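Local coordinates for pectate lyase (Cellvibrio cellulosa, PDB 1GXM), which cleaves polygalacturonate (pectate) chains by anti-beta-elimination, through its family 10 polysaccharide lyase catalytic module, at residues 46-58 / 70-83. Residues are numbered along the deposited sequence; the frame is centred on the assembly and turned at random. Where two conformers were deposited one is given.
Sequences NNGGWPKNLDYNS and TIDNGATITEMVFL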
ATOM      1  N   ASN A  46      12.289  10.491 -16.574  1.00 11.63           N
ATOM      2  CA  ASN A  46      11.619  11.434 -17.466  1.00 12.30           C
ATOM      3  C   ASN A  46      10.119  11.384 -17.310  1.00 12.43           C
ATOM      4  O   ASN A  46       9.427  12.399 -17.404  1.00 12.19           O
ATOM      5  CB  ASN A  46      12.018  11.170 -18.919  1.00 12.90           C
ATOM      6  CG  ASN A  46      13.490  11.464 -19.183  1.00 13.41           C
ATOM      7  OD1 ASN A  46      14.048  12.377 -18.616  1.00 15.91           O
ATOM      8  ND2 ASN A  46      14.108  10.655 -20.015  1.00 13.58           N
ATOM      9  N   ASN A  47       9.601  10.189 -17.042  1.00 12.04           N
ATOM     10  CA  ASN A  47       8.156  10.011 -16.894  1.00 11.87           C
ATOM     11  C   ASN A  47       7.569  10.555 -15.594  1.00 12.10           C
ATOM     12  O   ASN A  47       6.370  10.588 -15.440  1.00 11.23           O
ATOM     13  CB  ASN A  47       7.763   8.561 -17.092  1.00 11.92           C
ATOM     14  CG  ASN A  47       8.432   7.631 -16.122  1.00 11.75           C
ATOM     15  OD1 ASN A  47       8.737   7.979 -14.998  1.00 12.70           O
ATOM     16  ND2 ASN A  47       8.623   6.407 -16.557  1.00 12.95           N
ATOM     17  N   GLY A  48       8.434  10.973 -14.686  1.00 11.00           N
ATOM     18  CA  GLY A  48       8.056  11.518 -13.395  1.00 10.89           C
ATOM     19  C   GLY A  48       8.121  10.557 -12.232  1.00 10.93           C
ATOM     20  O   GLY A  48       8.016  10.967 -11.088  1.00 10.98           O
ATOM     21  N   GLY A  49       8.247   9.272 -12.527  1.00 10.47           N
ATOM     22  CA  GLY A  49       8.404   8.271 -11.484  1.00 10.23           C
ATOM     23  C   GLY A  49       9.858   8.114 -11.090  1.00 10.43           C
ATOM     24  O   GLY A  49      10.765   8.616 -11.752  1.00 11.51           O
ATOM     25  N   TRP A  50      10.083   7.358 -10.033  1.00 10.50           N
ATOM     26  CA  TRP A  50      11.412   6.969  -9.622  1.00 10.47           C
ATOM     27  C   TRP A  50      11.601   5.475  -9.734  1.00 10.73           C
ATOM     28  O   TRP A  50      10.649   4.709  -9.606  1.00 10.04           O
ATOM     29  CB  TRP A  50      11.692   7.316  -8.170  1.00 10.16           C
ATOM     30  CG  TRP A  50      12.146   8.734  -7.947  1.00 10.32           C
ATOM     31  CD1 TRP A  50      13.410   9.136  -7.722  1.00 11.35           C
ATOM     32  CD2 TRP A  50      11.330   9.915  -7.878  1.00 11.24           C
ATOM     33  NE1 TRP A  50      13.450  10.494  -7.538  1.00 11.49           N
ATOM     34  CE2 TRP A  50      12.188  11.000  -7.629  1.00 11.53           C
ATOM     35  CE3 TRP A  50       9.964  10.170  -8.033  1.00 10.67           C
ATOM     36  CZ2 TRP A  50      11.729  12.296  -7.502  1.00 12.43           C
ATOM     37  CZ3 TRP A  50       9.513  11.461  -7.871  1.00 12.45           C
ATOM     38  CH2 TRP A  50      10.395  12.505  -7.625  1.00 13.29           C
ATOM     39  N   PRO A  51      12.842   5.059  -9.925  1.00 11.23           N
ATOM     40  CA  PRO A  51      13.178   3.641  -9.819  1.00 12.62           C
ATOM     41  C   PRO A  51      13.229   3.305  -8.336  1.00 13.24           C
ATOM     42  O   PRO A  51      13.300   4.197  -7.487  1.00 13.85           O
ATOM     43  CB  PRO A  51      14.570   3.553 -10.453  1.00 13.24           C
ATOM     44  CG  PRO A  51      14.892   4.879 -10.933  1.00 13.56           C
ATOM     45  CD  PRO A  51      14.038   5.874 -10.193  1.00 11.65           C
ATOM     46  N   LYS A  52      13.196   2.026  -8.010  1.00 13.94           N
ATOM     47  CA  LYS A  52      13.293   1.630  -6.609  1.00 14.84           C
ATOM     48  C   LYS A  52      14.725   1.372  -6.170  1.00 15.34           C
ATOM     49  O   LYS A  52      15.633   1.258  -6.997  1.00 15.20           O
ATOM     50  CB  LYS A  52      12.443   0.399  -6.311  1.00 15.20           C
ATOM     51  CG  LYS A  52      12.861  -0.833  -7.049  1.00 16.07           C
ATOM     52  CD  LYS A  52      12.100  -2.026  -6.558  1.00 17.64           C
ATOM     53  CE  LYS A  52      12.496  -3.287  -7.259  1.00 21.01           C
ATOM     54  NZ  LYS A  52      11.695  -4.418  -6.706  1.00 24.14           N
ATOM     55  N   ASN A  53      14.899   1.311  -4.856  1.00 16.96           N
ATOM     56  CA  ASN A  53      16.093   0.759  -4.209  1.00 18.46           C
ATOM     57  C   ASN A  53      17.355   1.601  -4.360  1.00 19.53           C
ATOM     58  O   ASN A  53      18.458   1.098  -4.182  1.00 20.96           O
ATOM     59  CB  ASN A  53      16.390  -0.665  -4.709  1.00 18.71           C
ATOM     60  CG  ASN A  53      15.280  -1.647  -4.404  1.00 20.05           C
ATOM     61  OD1 ASN A  53      14.419  -1.406  -3.561  1.00 22.17           O
ATOM     62  ND2 ASN A  53      15.304  -2.773  -5.099  1.00 22.24           N
ATOM     63  N   LEU A  54      17.204   2.878  -4.676  1.00 19.92           N
ATOM     64  CA  LEU A  54      18.360   3.771  -4.725  1.00 20.67           C
ATOM     65  C   LEU A  54      18.730   4.222  -3.314  1.00 20.96           C
ATOM     66  O   LEU A  54      17.864   4.603  -2.532  1.00 21.04           O
ATOM     67  CB  LEU A  54      18.069   4.977  -5.611  1.00 21.19           C
ATOM     68  CG  LEU A  54      17.898   4.617  -7.096  1.00 23.00           C
ATOM     69  CD1 LEU A  54      17.135   5.705  -7.833  1.00 23.05           C
ATOM     70  CD2 LEU A  54      19.259   4.369  -7.764  1.00 24.36           C
ATOM     71  N   ASP A  55      20.024   4.181  -3.010  1.00 21.23           N
ATOM     72  CA  ASP A  55      20.522   4.531  -1.677  1.00 21.52           C
ATOM     73  C   ASP A  55      20.820   6.027  -1.621  1.00 20.09           C
ATOM     74  O   ASP A  55      21.972   6.442  -1.720  1.00 19.32           O
ATOM     75  CB  ASP A  55      21.780   3.711  -1.371  1.00 22.33           C
ATOM     76  CG  ASP A  55      22.205   3.789   0.094  1.00 25.07           C
ATOM     77  OD1 ASP A  55      21.601   4.549   0.894  1.00 26.97           O
ATOM     78  OD2 ASP A  55      23.178   3.123   0.521  1.00 28.38           O
ATOM     79  N   TYR A  56      19.777   6.839  -1.452  1.00 18.93           N
ATOM     80  CA  TYR A  56      19.929   8.294  -1.564  1.00 18.38           C
ATOM     81  C   TYR A  56      20.839   8.883  -0.518  1.00 18.76           C
ATOM     82  O   TYR A  56      21.400   9.938  -0.744  1.00 18.87           O
ATOM     83  CB  TYR A  56      18.599   9.005  -1.468  1.00 18.25           C
ATOM     84  CG  TYR A  56      17.628   8.606  -2.536  1.00 16.13           C
ATOM     85  CD1 TYR A  56      17.907   8.819  -3.877  1.00 15.39           C
ATOM     86  CD2 TYR A  56      16.416   8.022  -2.203  1.00 16.43           C
ATOM     87  CE1 TYR A  56      17.001   8.463  -4.848  1.00 14.45           C
ATOM     88  CE2 TYR A  56      15.511   7.680  -3.160  1.00 15.64           C
ATOM     89  CZ  TYR A  56      15.802   7.886  -4.484  1.00 14.54           C
ATOM     90  OH  TYR A  56      14.900   7.524  -5.446  1.00 14.39           O
ATOM     91  N   ASN A  57      20.962   8.217   0.620  1.00 19.58           N
ATOM     92  CA  ASN A  57      21.845   8.680   1.680  1.00 19.92           C
ATOM     93  C   ASN A  57      23.318   8.469   1.392  1.00 20.66           C
ATOM     94  O   ASN A  57      24.161   9.073   2.057  1.00 21.26           O
ATOM     95  CB  ASN A  57      21.467   8.021   3.003  1.00 19.82           C
ATOM     96  CG  ASN A  57      20.192   8.591   3.574  1.00 20.57           C
ATOM     97  OD1 ASN A  57      19.899   9.772   3.384  1.00 21.40           O
ATOM     98  ND2 ASN A  57      19.408   7.750   4.253  1.00 20.93           N
ATOM     99  N   SER A  58      23.643   7.632   0.409  1.00 20.55           N
ATOM    100  CA  SER A  58      25.049   7.389   0.069  1.00 21.08           C
ATOM    101  C   SER A  58      25.469   7.874  -1.325  1.00 20.39           C
ATOM    102  O   SER A  58      26.599   8.317  -1.512  1.00 21.54           O
ATOM    103  CB  SER A  58      25.410   5.909   0.257  1.00 22.06           C
ATOM    104  OG  SER A  58      24.537   5.051  -0.440  1.00 25.60           O
ATOM    105  N   THR A  70       8.247   3.249 -10.568  1.00 10.01           N
ATOM    106  CA  THR A  70       7.640   2.228  -9.761  1.00  9.91           C
ATOM    107  C   THR A  70       7.115   2.777  -8.464  1.00 10.00           C
ATOM    108  O   THR A  70       7.580   3.788  -7.960  1.00 10.46           O
ATOM    109  CB  THR A  70       8.627   1.072  -9.523  1.00 10.44           C
ATOM    110  OG1 THR A  70       7.965   0.000  -8.835  1.00 10.85           O
ATOM    111  CG2 THR A  70       9.776   1.452  -8.648  1.00 11.09           C
ATOM    112  N   ILE A  71       6.104   2.090  -7.940  1.00  9.47           N
ATOM    113  CA  ILE A  71       5.602   2.342  -6.595  1.00  9.90           C
ATOM    114  C   ILE A  71       5.947   1.192  -5.648  1.00  9.93           C
ATOM    115  O   ILE A  71       5.429   1.113  -4.538  1.00 11.99           O
ATOM    116  CB  ILE A  71       4.095   2.617  -6.609  1.00 10.01           C
ATOM    117  CG1 ILE A  71       3.327   1.487  -7.255  1.00 10.65           C
ATOM    118  CG2 ILE A  71       3.824   3.917  -7.341  1.00 10.76           C
ATOM    119  CD1 ILE A  71       1.830   1.550  -6.999  1.00 11.80           C
ATOM    120  N   ASP A  72       6.847   0.323  -6.068  1.00 10.61           N
ATOM    121  CA  ASP A  72       7.330  -0.721  -5.184  1.00 10.92           C
ATOM    122  C   ASP A  72       8.335  -0.159  -4.194  1.00 11.95           C
ATOM    123  O   ASP A  72       9.049   0.794  -4.477  1.00 11.59           O
ATOM    124  CB  ASP A  72       7.945  -1.839  -5.977  1.00 12.89           C
ATOM    125  CG  ASP A  72       8.212  -3.065  -5.139  1.00 13.88           C
ATOM    126  OD1 ASP A  72       7.503  -3.310  -4.128  1.00 16.50           O
ATOM    127  OD2 ASP A  72       9.144  -3.798  -5.440  1.00 19.06           O
ATOM    128  N   ASN A  73       8.384  -0.771  -3.018  1.00 13.06           N
ATOM    129  CA  ASN A  73       9.365  -0.383  -2.000  1.00 14.31           C
ATOM    130  C   ASN A  73       9.361   1.122  -1.716  1.00 13.51           C
ATOM    131  O   ASN A  73      10.421   1.728  -1.541  1.00 14.33           O
ATOM    132  CB  ASN A  73      10.763  -0.885  -2.364  1.00 15.13           C
ATOM    133  CG  ASN A  73      11.691  -0.977  -1.149  1.00 19.30           C
ATOM    134  OD1 ASN A  73      11.227  -1.061  -0.007  1.00 23.29           O
ATOM    135  ND2 ASN A  73      13.003  -0.975  -1.397  1.00 21.81           N
ATOM    136  N   GLY A  74       8.165   1.704  -1.697  1.00 12.49           N
ATOM    137  CA  GLY A  74       7.960   3.109  -1.377  1.00 12.61           C
ATOM    138  C   GLY A  74       8.392   4.068  -2.459  1.00 12.23           C
ATOM    139  O   GLY A  74       8.326   5.276  -2.278  1.00 12.66           O
ATOM    140  N   ALA A  75       8.851   3.556  -3.588  1.00 11.00           N
ATOM    141  CA  ALA A  75       9.351   4.424  -4.636  1.00 10.82           C
ATOM    142  C   ALA A  75       8.240   5.306  -5.187  1.00 10.67           C
ATOM    143  O   ALA A  75       7.065   4.942  -5.176  1.00 10.64           O
ATOM    144  CB  ALA A  75       9.982   3.635  -5.732  1.00 10.78           C
ATOM    145  N   THR A  76       8.674   6.472  -5.662  1.00 10.89           N
ATOM    146  CA  THR A  76       7.864   7.510  -6.270  1.00 11.09           C
ATOM    147  C   THR A  76       7.020   8.215  -5.226  1.00 11.09           C
ATOM    148  O   THR A  76       7.121   9.433  -5.047  1.00 11.47           O
ATOM    149  CB  THR A  76       7.011   6.992  -7.430  1.00 10.62           C
ATOM    150  OG1 THR A  76       7.882   6.466  -8.440  1.00 10.47           O
ATOM    151  CG2 THR A  76       6.287   8.160  -8.116  1.00 11.12           C
ATOM    152  N   ILE A  77       6.206   7.455  -4.515  1.00 11.23           N
ATOM    153  CA  ILE A  77       5.304   8.028  -3.537  1.00 11.77           C
ATOM    154  C   ILE A  77       6.063   8.688  -2.393  1.00 11.88           C
ATOM    155  O   ILE A  77       5.664   9.755  -1.926  1.00 13.23           O
ATOM    156  CB  ILE A  77       4.253   6.997  -3.051  1.00 12.29           C
ATOM    157  CG1 ILE A  77       4.895   5.749  -2.442  1.00 12.22           C
ATOM    158  CG2 ILE A  77       3.343   6.652  -4.218  1.00 13.44           C
ATOM    159  CD1 ILE A  77       3.897   4.778  -1.798  1.00 13.98           C
ATOM    160  N   THR A  78       7.173   8.108  -1.975  1.00 11.48           N
ATOM    161  CA  THR A  78       7.943   8.689  -0.887  1.00 11.86           C
ATOM    162  C   THR A  78       8.687   9.913  -1.390  1.00 12.45           C
ATOM    163  O   THR A  78       8.632  10.967  -0.780  1.00 12.98           O
ATOM    164  CB  THR A  78       8.925   7.686  -0.331  1.00 12.01           C
ATOM    165  OG1 THR A  78       8.239   6.490   0.057  1.00 12.70           O
ATOM    166  CG2 THR A  78       9.549   8.222   0.941  1.00 12.80           C
ATOM    167  N   GLU A  79       9.390   9.764  -2.504  1.00 12.28           N
ATOM    168  CA  GLU A  79      10.155  10.869  -3.079  1.00 12.63           C
ATOM    169  C   GLU A  79       9.283  12.083  -3.335  1.00 13.04           C
ATOM    170  O   GLU A  79       9.686  13.221  -3.064  1.00 12.92           O
ATOM    171  CB  GLU A  79      10.837  10.451  -4.392  1.00 12.51           C
ATOM    172  CG  GLU A  79      12.004   9.498  -4.225  1.00 13.12           C
ATOM    173  CD  GLU A  79      11.626   8.043  -4.208  1.00 13.57           C
ATOM    174  OE1 GLU A  79      10.448   7.718  -3.987  1.00 13.08           O
ATOM    175  OE2 GLU A  79      12.526   7.210  -4.404  1.00 14.71           O
ATOM    176  N   MET A  80       8.080  11.877  -3.837  1.00 12.98           N
ATOM    177  CA  MET A  80       7.249  13.024  -4.210  1.00 13.65           C
ATOM    178  C   MET A  80       6.732  13.755  -2.975  1.00 13.37           C
ATOM    179  O   MET A  80       6.609  14.984  -3.000  1.00 14.16           O
ATOM    180  CB  MET A  80       6.147  12.661  -5.194  1.00 14.40           C
ATOM    181  CG  MET A  80       4.884  12.231  -4.560  0.50 13.39           C
ATOM    182  SD  MET A  80       4.003  11.237  -5.666  0.50 10.81           S
ATOM    183  CE  MET A  80       2.917  12.427  -6.424  0.50 12.18           C
ATOM    184  N   VAL A  81       6.442  13.024  -1.902  1.00 12.82           N
ATOM    185  CA  VAL A  81       5.951  13.650  -0.688  1.00 12.89           C
ATOM    186  C   VAL A  81       7.102  14.452  -0.088  1.00 12.71           C
ATOM    187  O   VAL A  81       6.949  15.606   0.311  1.00 13.50           O
ATOM    188  CB  VAL A  81       5.413  12.606   0.304  1.00 12.83           C
ATOM    189  CG1 VAL A  81       5.154  13.226   1.668  1.00 13.61           C
ATOM    190  CG2 VAL A  81       4.135  11.978  -0.244  1.00 13.24           C
ATOM    191  N   PHE A  82       8.268  13.825  -0.024  1.00 12.30           N
ATOM    192  CA  PHE A  82       9.477  14.470   0.446  1.00 13.16           C
ATOM    193  C   PHE A  82       9.785  15.745  -0.315  1.00 12.78           C
ATOM    194  O   PHE A  82       9.997  16.804   0.285  1.00 13.24           O
ATOM    195  CB  PHE A  82      10.614  13.462   0.345  1.00 12.99           C
ATOM    196  CG  PHE A  82      11.964  14.053   0.560  1.00 13.72           C
ATOM    197  CD1 PHE A  82      12.333  14.547   1.803  1.00 16.49           C
ATOM    198  CD2 PHE A  82      12.863  14.112  -0.484  1.00 14.34           C
ATOM    199  CE1 PHE A  82      13.601  15.091   1.982  1.00 16.46           C
ATOM    200  CE2 PHE A  82      14.108  14.635  -0.316  1.00 15.61           C
ATOM    201  CZ  PHE A  82      14.488  15.118   0.915  1.00 15.86           C
ATOM    202  N   LEU A  83       9.764  15.693  -1.634  1.00 12.81           N
ATOM    203  CA  LEU A  83      10.129  16.883  -2.399  1.00 13.14           C
ATOM    204  C   LEU A  83       9.036  17.938  -2.317  1.00 13.40           C
ATOM    205  O   LEU A  83       9.310  19.123  -2.435  1.00 13.77           O
ATOM    206  CB  LEU A  83      10.442  16.537  -3.851  1.00 12.99           C
ATOM    207  CG  LEU A  83      11.709  15.720  -4.076  1.00 13.10           C
ATOM    208  CD1 LEU A  83      11.936  15.531  -5.532  1.00 14.95           C
ATOM    209  CD2 LEU A  83      12.897  16.369  -3.418  1.00 13.96           C
TER
HETATM  210  O   HOH W   1      12.582   2.349  -3.326  1.00 18.19           O
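With CG beside its backbone N and chi1 at -84°, W50 lays its indole against E79, whose chain bends at chi2 (88°) and runs across the ring face. A CH-pi contact follows: E79 CB stands 3.5 Å from the centroid of the W50 six-membered ring, almost on its normal. The carboxylate continues this stack and turns its plane nearly perpendicular to the Y56 ring, where Y56 OH donates to the anti lone pair of E79 OE2 at 2.6 Å. E79 OE2 also hydrogen-bonds a glycerol, probably from the crystallisation liquor. W50 NE1 is satisfied by V40 O in helix 37-42, and L83 CD1 meets W50 CZ2 at 3.8 Å.

T76 OG1 joins both segments: it accepts from W50 N in a nearly straight bond (2.9 Å, 178°) and donates to T70 O. T70 N closes the backbone link to W50 O at 3.0 Å. Toward the solvent side, N73 ND2 donates to N53 OD1 at 2.6 Å, and K52, extended beyond CG, forms a salt bridge from NZ to D72 OD2 at 2.9 Å. A loop is thus fastened across the N-terminal end of helix 77-90 within the pectic acid lyase domain, and the glycerol at E79 may mark a pocket.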